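Local coordinates for major capsid protein (Paramecium bursaria Chlorella virus 1, PDB 5TIP) that self-assembles as trimers into the large icosahedral capsid of a chlorella virus, in which it is the main, glycosylated building block, at residues Glu90-Val95 against Leu174-Ala179; Asn109-Thr114 against Tyr416-Asn421; Val311-Lys316 against Thr327-Tyr332. All coordinates share one frame; numbering follows the deposited sequence.

Contact 1: Glu90-Val95 against Leu174-Ala179; sequences ELLQDV and LYFTLA
Strand 92-95 and strand 174-178 pair antiparallel in the middle of a four-stranded sheet, one of the two sheets of the N-terminal jelly roll, with a classic beta bulge where Q93 and D94 both face T177. The T177 carbonyl O receives two weak bonds, from Q93 N at 2.9 Å and from D94 N at 3.4 Å. T177 N returns a bond to D94 O. Just before the bulge, L92 centres an inverse gamma turn as the chain leaves helix 87-91, and A179 N closes the end of the pairing on L91 O.

On one face D94 and T177 meet through their side chains. The D94 CG sits between its own backbone N and carbonyl carbon (chi1 56°), and OD1 takes the T177 hydroxyl OG1 at 2.9 Å on its syn side, 27° out of the carboxylate plane. K54 NZ is a second partner of that hydroxyl. The other face is apolar: L92 CD1 lies 3.4 Å from F176 CD1, and V95 CG2 approaches F176 CE1 at 3.7 Å, V95 running beside the phenylalanine. F176 continues onto V71 and V203 of the facing sheet.

The pairing thus separates two environments: hydrocarbon toward the sandwich interior, and on the reverse a buried carboxylate whose negative charge is probably eased by the T177 hydroxyl, itself bonded to K54, and perhaps by K106, which touches D94.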
loop_
_atom_site.group_PDB
_atom_site.type_symbol
_atom_site.label_atom_id
_atom_site.label_comp_id
_atom_site.label_asym_id
_atom_site.label_seq_id
_atom_site.Cartn_x
_atom_site.Cartn_y
_atom_site.Cartn_z
ATOM N N GLU A 90 15.602 -19.039 -3.769
ATOM C CA GLU A 90 16.025 -20.074 -4.705
ATOM C C GLU A 90 16.480 -21.333 -3.983
ATOM O O GLU A 90 16.281 -22.442 -4.493
ATOM C CB GLU A 90 17.148 -19.554 -5.602
ATOM C CG GLU A 90 17.608 -20.566 -6.639
ATOM C CD GLU A 90 18.794 -20.087 -7.446
ATOM O OE1 GLU A 90 19.352 -19.020 -7.115
ATOM O OE2 GLU A 90 19.172 -20.782 -8.412
ATOM N N LEU A 91 17.091 -21.185 -2.803
ATOM C CA LEU A 91 17.589 -22.347 -2.073
ATOM C C LEU A 91 16.463 -23.324 -1.762
ATOM O O LEU A 91 16.664 -24.544 -1.785
ATOM C CB LEU A 91 18.285 -21.898 -0.787
ATOM C CG LEU A 91 18.952 -22.994 0.048
ATOM C CD1 LEU A 91 20.026 -23.692 -0.770
ATOM C CD2 LEU A 91 19.539 -22.407 1.316
ATOM N N LEU A 92 15.269 -22.806 -1.472
ATOM C CA LEU A 92 14.088 -23.638 -1.251
ATOM C C LEU A 92 13.521 -24.007 -2.619
ATOM O O LEU A 92 12.565 -23.407 -3.118
ATOM C CB LEU A 92 13.070 -22.900 -0.392
ATOM C CG LEU A 92 12.111 -23.765 0.419
ATOM C CD1 LEU A 92 12.905 -24.634 1.372
ATOM C CD2 LEU A 92 11.119 -22.901 1.178
ATOM N N GLN A 93 14.134 -25.022 -3.236
ATOM C CA GLN A 93 13.809 -25.358 -4.621
ATOM C C GLN A 93 12.360 -25.803 -4.761
ATOM O O GLN A 93 11.654 -25.373 -5.681
ATOM C CB GLN A 93 14.756 -26.439 -5.139
ATOM C CG GLN A 93 14.441 -26.895 -6.552
ATOM C CD GLN A 93 15.504 -27.809 -7.120
ATOM O OE1 GLN A 93 16.621 -27.376 -7.403
ATOM N NE2 GLN A 93 15.165 -29.082 -7.287
ATOM N N ASP A 94 11.899 -26.671 -3.864
ATOM C CA ASP A 94 10.492 -27.041 -3.843
ATOM C C ASP A 94 10.126 -27.507 -2.443
ATOM O O ASP A 94 10.975 -28.001 -1.696
ATOM C CB ASP A 94 10.162 -28.125 -4.883
ATOM C CG ASP A 94 11.001 -29.380 -4.722
ATOM O OD1 ASP A 94 10.766 -30.143 -3.761
ATOM O OD2 ASP A 94 11.887 -29.613 -5.573
ATOM N N VAL A 95 8.852 -27.337 -2.098
ATOM C CA VAL A 95 8.324 -27.743 -0.801
ATOM C C VAL A 95 6.965 -28.392 -1.024
ATOM O O VAL A 95 6.124 -27.855 -1.751
ATOM C CB VAL A 95 8.225 -26.555 0.179
ATOM C CG1 VAL A 95 7.532 -25.368 -0.475
ATOM C CG2 VAL A 95 7.512 -26.969 1.458
ATOM N N LEU A 174 6.236 -32.028 5.716
ATOM C CA LEU A 174 6.761 -31.123 4.703
ATOM C C LEU A 174 8.028 -31.728 4.124
ATOM O O LEU A 174 8.907 -32.163 4.874
ATOM C CB LEU A 174 7.059 -29.741 5.289
ATOM C CG LEU A 174 5.875 -28.894 5.746
ATOM C CD1 LEU A 174 6.367 -27.714 6.563
ATOM C CD2 LEU A 174 5.074 -28.421 4.547
ATOM N N TYR A 175 8.121 -31.762 2.799
ATOM C CA TYR A 175 9.273 -32.324 2.103
ATOM C C TYR A 175 9.992 -31.199 1.370
ATOM O O TYR A 175 9.449 -30.622 0.423
ATOM C CB TYR A 175 8.837 -33.425 1.137
ATOM C CG TYR A 175 8.271 -34.635 1.838
ATOM C CD1 TYR A 175 9.098 -35.655 2.289
ATOM C CD2 TYR A 175 6.906 -34.751 2.062
ATOM C CE1 TYR A 175 8.579 -36.760 2.939
ATOM C CE2 TYR A 175 6.380 -35.848 2.709
ATOM C CZ TYR A 175 7.218 -36.851 3.146
ATOM O OH TYR A 175 6.691 -37.946 3.789
ATOM N N PHE A 176 11.208 -30.891 1.806
ATOM C CA PHE A 176 11.996 -29.825 1.212
ATOM C C PHE A 176 13.048 -30.398 0.271
ATOM O O PHE A 176 13.589 -31.483 0.497
ATOM C CB PHE A 176 12.672 -28.978 2.293
ATOM C CG PHE A 176 11.710 -28.348 3.257
ATOM C CD1 PHE A 176 11.141 -27.116 2.984
ATOM C CD2 PHE A 176 11.379 -28.984 4.441
ATOM C CE1 PHE A 176 10.258 -26.530 3.868
ATOM C CE2 PHE A 176 10.497 -28.404 5.332
ATOM C CZ PHE A 176 9.936 -27.175 5.045
ATOM N N THR A 177 13.339 -29.647 -0.787
ATOM C CA THR A 177 14.432 -29.950 -1.701
ATOM C C THR A 177 15.275 -28.695 -1.842
ATOM O O THR A 177 14.761 -27.645 -2.238
ATOM C CB THR A 177 13.914 -30.402 -3.069
ATOM O OG1 THR A 177 13.132 -31.594 -2.920
ATOM C CG2 THR A 177 15.071 -30.674 -4.018
ATOM N N LEU A 178 16.559 -28.797 -1.509
ATOM C CA LEU A 178 17.448 -27.646 -1.555
ATOM C C LEU A 178 18.114 -27.541 -2.917
ATOM O O LEU A 178 18.478 -28.551 -3.526
ATOM C CB LEU A 178 18.514 -27.733 -0.464
ATOM C CG LEU A 178 18.014 -27.741 0.977
ATOM C CD1 LEU A 178 19.189 -27.560 1.917
ATOM C CD2 LEU A 178 16.967 -26.658 1.187
ATOM N N ALA A 179 18.265 -26.308 -3.392
ATOM C CA ALA A 179 18.921 -26.081 -4.670
ATOM C C ALA A 179 20.383 -26.502 -4.594
ATOM O O ALA A 179 21.004 -26.491 -3.528
ATOM C CB ALA A 179 18.814 -24.610 -5.071
HETATM O O HOH W 1 18.650 -29.939 -6.166
#

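Contact 2: Asn109-Thr114 against Tyr416-Asn421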
loop_
_atom_site.group_PDB
_atom_site.type_symbol
_atom_site.label_atom_id
_atom_site.label_comp_id
_atom_site.label_asym_id
_atom_site.label_seq_id
_atom_site.Cartn_x
_atom_site.Cartn_y
_atom_site.Cartn_z
ATOM N N ASN A 109 10.434 -22.939 -6.236
ATOM C CA ASN A 109 11.068 -21.639 -6.034
ATOM C C ASN A 109 10.681 -20.648 -7.125
ATOM O O ASN A 109 10.559 -19.448 -6.855
ATOM C CB ASN A 109 12.590 -21.780 -5.953
ATOM C CG ASN A 109 13.187 -22.461 -7.163
ATOM O OD1 ASN A 109 12.478 -22.830 -8.097
ATOM N ND2 ASN A 109 14.504 -22.623 -7.158
ATOM N N ASP A 110 10.476 -21.121 -8.358
ATOM C CA ASP A 110 10.046 -20.211 -9.413
ATOM C C ASP A 110 8.617 -19.738 -9.184
ATOM O O ASP A 110 8.246 -18.648 -9.634
ATOM C CB ASP A 110 10.182 -20.872 -10.784
ATOM C CG ASP A 110 9.886 -19.914 -11.926
ATOM O OD1 ASP A 110 10.691 -18.985 -12.150
ATOM O OD2 ASP A 110 8.850 -20.087 -12.601
ATOM N N TRP A 111 7.798 -20.536 -8.493
ATOM C CA TRP A 111 6.483 -20.044 -8.100
ATOM C C TRP A 111 6.602 -18.968 -7.029
ATOM O O TRP A 111 5.893 -17.956 -7.078
ATOM C CB TRP A 111 5.605 -21.186 -7.596
ATOM C CG TRP A 111 4.367 -20.674 -6.935
ATOM C CD1 TRP A 111 4.026 -20.800 -5.623
ATOM C CD2 TRP A 111 3.315 -19.924 -7.554
ATOM N NE1 TRP A 111 2.820 -20.185 -5.385
ATOM C CE2 TRP A 111 2.364 -19.639 -6.555
ATOM C CE3 TRP A 111 3.083 -19.470 -8.856
ATOM C CZ2 TRP A 111 1.198 -18.923 -6.818
ATOM C CZ3 TRP A 111 1.927 -18.759 -9.114
ATOM C CH2 TRP A 111 0.999 -18.492 -8.101
ATOM N N PHE A 112 7.502 -19.155 -6.105
ATOM C CA PHE A 112 7.755 -18.171 -5.098
ATOM C C PHE A 112 8.164 -16.883 -5.817
ATOM O O PHE A 112 7.715 -15.835 -5.447
ATOM C CB PHE A 112 8.826 -18.658 -4.120
ATOM C CG PHE A 112 8.301 -19.496 -3.016
ATOM C CD1 PHE A 112 7.443 -20.491 -3.246
ATOM C CD2 PHE A 112 8.653 -19.246 -1.726
ATOM C CE1 PHE A 112 6.943 -21.243 -2.248
ATOM C CE2 PHE A 112 8.130 -19.992 -0.687
ATOM C CZ PHE A 112 7.269 -21.006 -0.961
ATOM N N ARG A 113 9.003 -16.987 -6.845
ATOM C CA ARG A 113 9.429 -15.813 -7.597
ATOM C C ARG A 113 8.260 -15.203 -8.363
ATOM O O ARG A 113 8.124 -13.976 -8.425
ATOM C CB ARG A 113 10.562 -16.183 -8.554
ATOM C CG ARG A 113 11.221 -14.997 -9.249
ATOM C CD ARG A 113 12.399 -14.446 -8.452
ATOM N NE ARG A 113 12.012 -14.048 -7.102
ATOM C CZ ARG A 113 11.468 -12.876 -6.798
ATOM N NH1 ARG A 113 11.248 -11.979 -7.750
ATOM N NH2 ARG A 113 11.139 -12.601 -5.545
ATOM N N THR A 114 7.408 -16.048 -8.953
ATOM C CA THR A 114 6.258 -15.550 -9.700
ATOM C C THR A 114 5.206 -14.957 -8.769
ATOM O O THR A 114 4.628 -13.904 -9.066
ATOM C CB THR A 114 5.654 -16.677 -10.540
ATOM O OG1 THR A 114 6.620 -17.128 -11.497
ATOM C CG2 THR A 114 4.407 -16.200 -11.276
ATOM N N TYR A 416 1.517 -21.512 -14.548
ATOM C CA TYR A 416 0.960 -21.846 -13.247
ATOM C C TYR A 416 -0.547 -21.631 -13.249
ATOM O O TYR A 416 -1.069 -20.766 -13.957
ATOM C CB TYR A 416 1.602 -21.008 -12.136
ATOM C CG TYR A 416 3.095 -21.199 -12.023
ATOM C CD1 TYR A 416 3.625 -22.278 -11.328
ATOM C CD2 TYR A 416 3.975 -20.307 -12.620
ATOM C CE1 TYR A 416 4.989 -22.460 -11.225
ATOM C CE2 TYR A 416 5.341 -20.482 -12.524
ATOM C CZ TYR A 416 5.841 -21.561 -11.825
ATOM O OH TYR A 416 7.200 -21.741 -11.725
ATOM N N ALA A 417 -1.238 -22.433 -12.444
ATOM C CA ALA A 417 -2.675 -22.303 -12.261
ATOM C C ALA A 417 -2.996 -22.454 -10.784
ATOM O O ALA A 417 -2.500 -23.377 -10.130
ATOM C CB ALA A 417 -3.439 -23.350 -13.081
ATOM N N LYS A 418 -3.832 -21.556 -10.271
ATOM C CA LYS A 418 -4.272 -21.596 -8.884
ATOM C C LYS A 418 -5.733 -22.023 -8.894
ATOM O O LYS A 418 -6.579 -21.341 -9.457
ATOM C CB LYS A 418 -4.110 -20.236 -8.208
ATOM C CG LYS A 418 -3.911 -20.314 -6.702
ATOM C CD LYS A 418 -2.649 -21.086 -6.354
ATOM C CE LYS A 418 -1.999 -20.573 -5.083
ATOM N NZ LYS A 418 -2.964 -20.422 -3.964
ATOM N N ASN A 419 -6.022 -23.148 -8.258
ATOM C CA ASN A 419 -7.366 -23.702 -8.249
ATOM C C ASN A 419 -7.859 -23.852 -6.818
ATOM O O ASN A 419 -7.097 -23.745 -5.855
ATOM C CB ASN A 419 -7.410 -25.058 -8.965
ATOM C CG ASN A 419 -6.626 -26.128 -8.232
ATOM O OD1 ASN A 419 -5.430 -26.299 -8.457
ATOM N ND2 ASN A 419 -7.301 -26.859 -7.351
ATOM N N TYR A 420 -9.157 -24.105 -6.691
ATOM C CA TYR A 420 -9.776 -24.401 -5.409
ATOM C C TYR A 420 -9.987 -25.901 -5.258
ATOM O O TYR A 420 -10.122 -26.634 -6.240
ATOM C CB TYR A 420 -11.118 -23.677 -5.261
ATOM C CG TYR A 420 -11.000 -22.217 -4.891
ATOM C CD1 TYR A 420 -10.608 -21.836 -3.616
ATOM C CD2 TYR A 420 -11.290 -21.220 -5.812
ATOM C CE1 TYR A 420 -10.504 -20.504 -3.268
ATOM C CE2 TYR A 420 -11.191 -19.884 -5.472
ATOM C CZ TYR A 420 -10.792 -19.533 -4.201
ATOM O OH TYR A 420 -10.688 -18.205 -3.858
ATOM N N ASN A 421 -10.005 -26.350 -4.007
ATOM C CA ASN A 421 -10.329 -27.729 -3.685
ATOM C C ASN A 421 -10.921 -27.745 -2.284
ATOM O O ASN A 421 -10.895 -26.741 -1.568
ATOM C CB ASN A 421 -9.098 -28.637 -3.794
ATOM C CG ASN A 421 -9.462 -30.083 -4.072
ATOM O OD1 ASN A 421 -10.460 -30.595 -3.564
ATOM N ND2 ASN A 421 -8.657 -30.748 -4.893
#
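Y416 reaches from strand 412-426 to helix 109-119, joining the second jelly roll of this double jelly-roll capsid protein to a helix of the first. The helix and strand segments run at 78° to each other with their axes 11.1 Å apart, so long side chains bridge the gap.

The polar part is concentrated at the tyrosine hydroxyl. Y416 OH donates to D110 OD2 over a very short 2.5 Å, the carboxylate oxygen lying at the edge of the ring and in its plane. With CG anti to the backbone N (chi1 -174°), the aspartate brings its carboxylate to this hydroxyl; its other oxygen, OD1, is bonded to Y274 OH. Two tyrosine hydroxyls thus meet the two oxygens of one carboxylate. One turn on, T114 OG1 bonds to D110 O at 2.9 Å; T114 N reaches the same oxygen from the opposite face of its plane.

Aromatic packing supplies most of the remaining contact. W111 and Y416 pass alongside one another, pointing opposite ways, their six-membered rings inclined at 49° with centroids 5.2 Å apart. W111 CE3 stands over one face of the tyrosine ring, displaced toward the rim and nearest to CG, and CZ3 touches Y416 CB. F232 stacks with the same tyrosine, and L230 packs against both aromatic residues.

Aliphatic packing extends the contact along the strand. K418 crosses the indole at about a right angle, its ammonium NZ engaged in a salt bridge with E228, while its CE methylene rests 4.0 Å from W111 CZ2.

Contact 3: Val311-Lys316 against Thr327-Tyr332; sequences VLDSAK and TRKGSY
A315 and R328 exchange two backbone hydrogen bonds, A315 N to R328 O at 2.9 Å and R328 N to A315 O at 3.1 Å. Beyond them G330 N donates to D313 O at 2.9 Å from above the carbonyl plane, 59° out of it. A long, weak salt bridge, 3.5 Å from K329 NZ to D313 OD1, links the same two strands, the two side chains running side by side in the same direction. D313 OD2 is bonded to Q245.

These bonds join the strands of the beta hairpin 312-319/322-329 where the second one gives way to helix 330-341. S314 and K329 form a non-hydrogen-bonded pair with CA atoms 4.0 Å apart and diverging side chains. On its other side, strand 312-319 has a classic bulge, D313 and S314 both facing T381.

Farther out, T327 CG2 packs on S314 CB at 3.5 Å. K316 CG lies between its backbone N and carbonyl carbon (chi1 72°), and the extended chain beyond it passes T327 OG1, which touches CD, before NZ forms a salt bridge with D323. R328 bends back within its own segment, placing CZ 3.4 Å above one face of the Y332 ring, offset toward the rim. Its guanidinium forms a salt bridge with E72 of the second subunit and a cation-pi contact with W204 of that subunit, whose Y147 also bonds S331 OG.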
loop_
_atom_site.group_PDB
_atom_site.type_symbol
_atom_site.label_atom_id
_atom_site.label_comp_id
_atom_site.label_asym_id
_atom_site.label_seq_id
_atom_site.Cartn_x
_atom_site.Cartn_y
_atom_site.Cartn_z
ATOM N N VAL A 311 9.558 -10.851 -24.107
ATOM C CA VAL A 311 9.656 -11.597 -25.358
ATOM C C VAL A 311 8.287 -11.810 -25.997
ATOM O O VAL A 311 8.175 -11.934 -27.222
ATOM C CB VAL A 311 10.381 -12.936 -25.130
ATOM C CG1 VAL A 311 9.541 -13.883 -24.283
ATOM C CG2 VAL A 311 10.782 -13.573 -26.454
ATOM N N LEU A 312 7.234 -11.852 -25.182
ATOM C CA LEU A 312 5.904 -12.177 -25.683
ATOM C C LEU A 312 5.297 -10.973 -26.395
ATOM O O LEU A 312 5.207 -9.883 -25.822
ATOM C CB LEU A 312 4.999 -12.636 -24.541
ATOM C CG LEU A 312 3.604 -13.107 -24.964
ATOM C CD1 LEU A 312 3.686 -14.279 -25.936
ATOM C CD2 LEU A 312 2.751 -13.469 -23.755
ATOM N N ASP A 313 4.890 -11.171 -27.649
ATOM C CA ASP A 313 4.246 -10.111 -28.417
ATOM C C ASP A 313 2.737 -10.085 -28.209
ATOM O O ASP A 313 2.170 -9.030 -27.912
ATOM C CB ASP A 313 4.556 -10.261 -29.909
ATOM C CG ASP A 313 3.844 -9.225 -30.754
ATOM O OD1 ASP A 313 3.925 -8.026 -30.413
ATOM O OD2 ASP A 313 3.200 -9.604 -31.754
ATOM N N SER A 314 2.074 -11.227 -28.371
ATOM C CA SER A 314 0.633 -11.301 -28.188
ATOM C C SER A 314 0.270 -12.691 -27.689
ATOM O O SER A 314 1.062 -13.631 -27.783
ATOM C CB SER A 314 -0.117 -10.977 -29.486
ATOM O OG SER A 314 0.184 -11.919 -30.502
ATOM N N ALA A 315 -0.944 -12.814 -27.155
ATOM C CA ALA A 315 -1.385 -14.093 -26.620
ATOM C C ALA A 315 -2.903 -14.135 -26.551
ATOM O O ALA A 315 -3.565 -13.100 -26.441
ATOM C CB ALA A 315 -0.789 -14.356 -25.232
ATOM N N LYS A 316 -3.438 -15.351 -26.615
ATOM C CA LYS A 316 -4.856 -15.599 -26.402
ATOM C C LYS A 316 -5.012 -17.040 -25.944
ATOM O O LYS A 316 -4.131 -17.876 -26.153
ATOM C CB LYS A 316 -5.685 -15.344 -27.666
ATOM C CG LYS A 316 -5.501 -16.398 -28.752
ATOM C CD LYS A 316 -6.420 -16.148 -29.938
ATOM C CE LYS A 316 -6.141 -17.128 -31.069
ATOM N NZ LYS A 316 -6.981 -16.843 -32.266
ATOM N N THR A 327 -7.202 -11.753 -29.115
ATOM C CA THR A 327 -5.768 -11.654 -28.880
ATOM C C THR A 327 -5.398 -10.280 -28.338
ATOM O O THR A 327 -5.818 -9.251 -28.876
ATOM C CB THR A 327 -5.005 -11.922 -30.177
ATOM O OG1 THR A 327 -5.370 -13.207 -30.693
ATOM C CG2 THR A 327 -3.510 -11.893 -29.929
ATOM N N ARG A 328 -4.607 -10.268 -27.268
ATOM C CA ARG A 328 -4.086 -9.045 -26.682
ATOM C C ARG A 328 -2.565 -9.109 -26.648
ATOM O O ARG A 328 -1.967 -10.187 -26.683
ATOM C CB ARG A 328 -4.629 -8.817 -25.264
ATOM C CG ARG A 328 -6.144 -8.843 -25.153
ATOM C CD ARG A 328 -6.779 -7.697 -25.920
ATOM N NE ARG A 328 -6.552 -6.400 -25.288
ATOM C CZ ARG A 328 -7.338 -5.878 -24.352
ATOM N NH1 ARG A 328 -8.404 -6.543 -23.928
ATOM N NH2 ARG A 328 -7.057 -4.689 -23.836
ATOM N N LYS A 329 -1.944 -7.935 -26.566
ATOM C CA LYS A 329 -0.494 -7.862 -26.516
ATOM C C LYS A 329 0.025 -8.406 -25.188
ATOM O O LYS A 329 -0.715 -8.557 -24.211
ATOM C CB LYS A 329 -0.024 -6.421 -26.712
ATOM C CG LYS A 329 -0.319 -5.853 -28.091
ATOM C CD LYS A 329 0.444 -6.588 -29.178
ATOM C CE LYS A 329 0.240 -5.923 -30.530
ATOM N NZ LYS A 329 1.002 -6.603 -31.612
ATOM N N GLY A 330 1.326 -8.704 -25.160
ATOM C CA GLY A 330 1.938 -9.187 -23.935
ATOM C C GLY A 330 1.907 -8.167 -22.816
ATOM O O GLY A 330 1.806 -8.532 -21.641
ATOM N N SER A 331 1.986 -6.880 -23.158
ATOM C CA SER A 331 1.921 -5.829 -22.149
ATOM C C SER A 331 0.550 -5.745 -21.491
ATOM O O SER A 331 0.443 -5.221 -20.378
ATOM C CB SER A 331 2.290 -4.484 -22.771
ATOM O OG SER A 331 1.531 -4.242 -23.942
ATOM N N TYR A 332 -0.496 -6.243 -22.154
ATOM C CA TYR A 332 -1.819 -6.268 -21.538
ATOM C C TYR A 332 -1.847 -7.209 -20.341
ATOM O O TYR A 332 -2.394 -6.868 -19.287
ATOM C CB TYR A 332 -2.872 -6.677 -22.569
ATOM C CG TYR A 332 -4.193 -7.100 -21.964
ATOM C CD1 TYR A 332 -5.135 -6.158 -21.574
ATOM C CD2 TYR A 332 -4.501 -8.444 -21.787
ATOM C CE1 TYR A 332 -6.344 -6.542 -21.022
ATOM C CE2 TYR A 332 -5.707 -8.835 -21.236
ATOM C CZ TYR A 332 -6.622 -7.880 -20.856
ATOM O OH TYR A 332 -7.822 -8.266 -20.309
#

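How the contacts relate
Contacts 1 and 2 are buried and adjoin: Q93 O and E90 O of contact 1 meet N109 N and ND2 at the start of the contact 2 helix. Contact 1 stays within the N-terminal jelly roll, whereas contact 2 ties it to the C-terminal one. Contact 3 belongs wholly to the latter, is partly buried, and stands about 32 Å from contact 1, centre to centre, across the middle of the chain. Strand pairing dominates contacts 1 and 3, but contact 2 is made by side chains. The bulge of contact 1 lies between its own strands, that beside contact 3 on the other side of strand 312-319. Contact 3 alone touches another subunit, where R328 meets E72 and W204 of the second subunit.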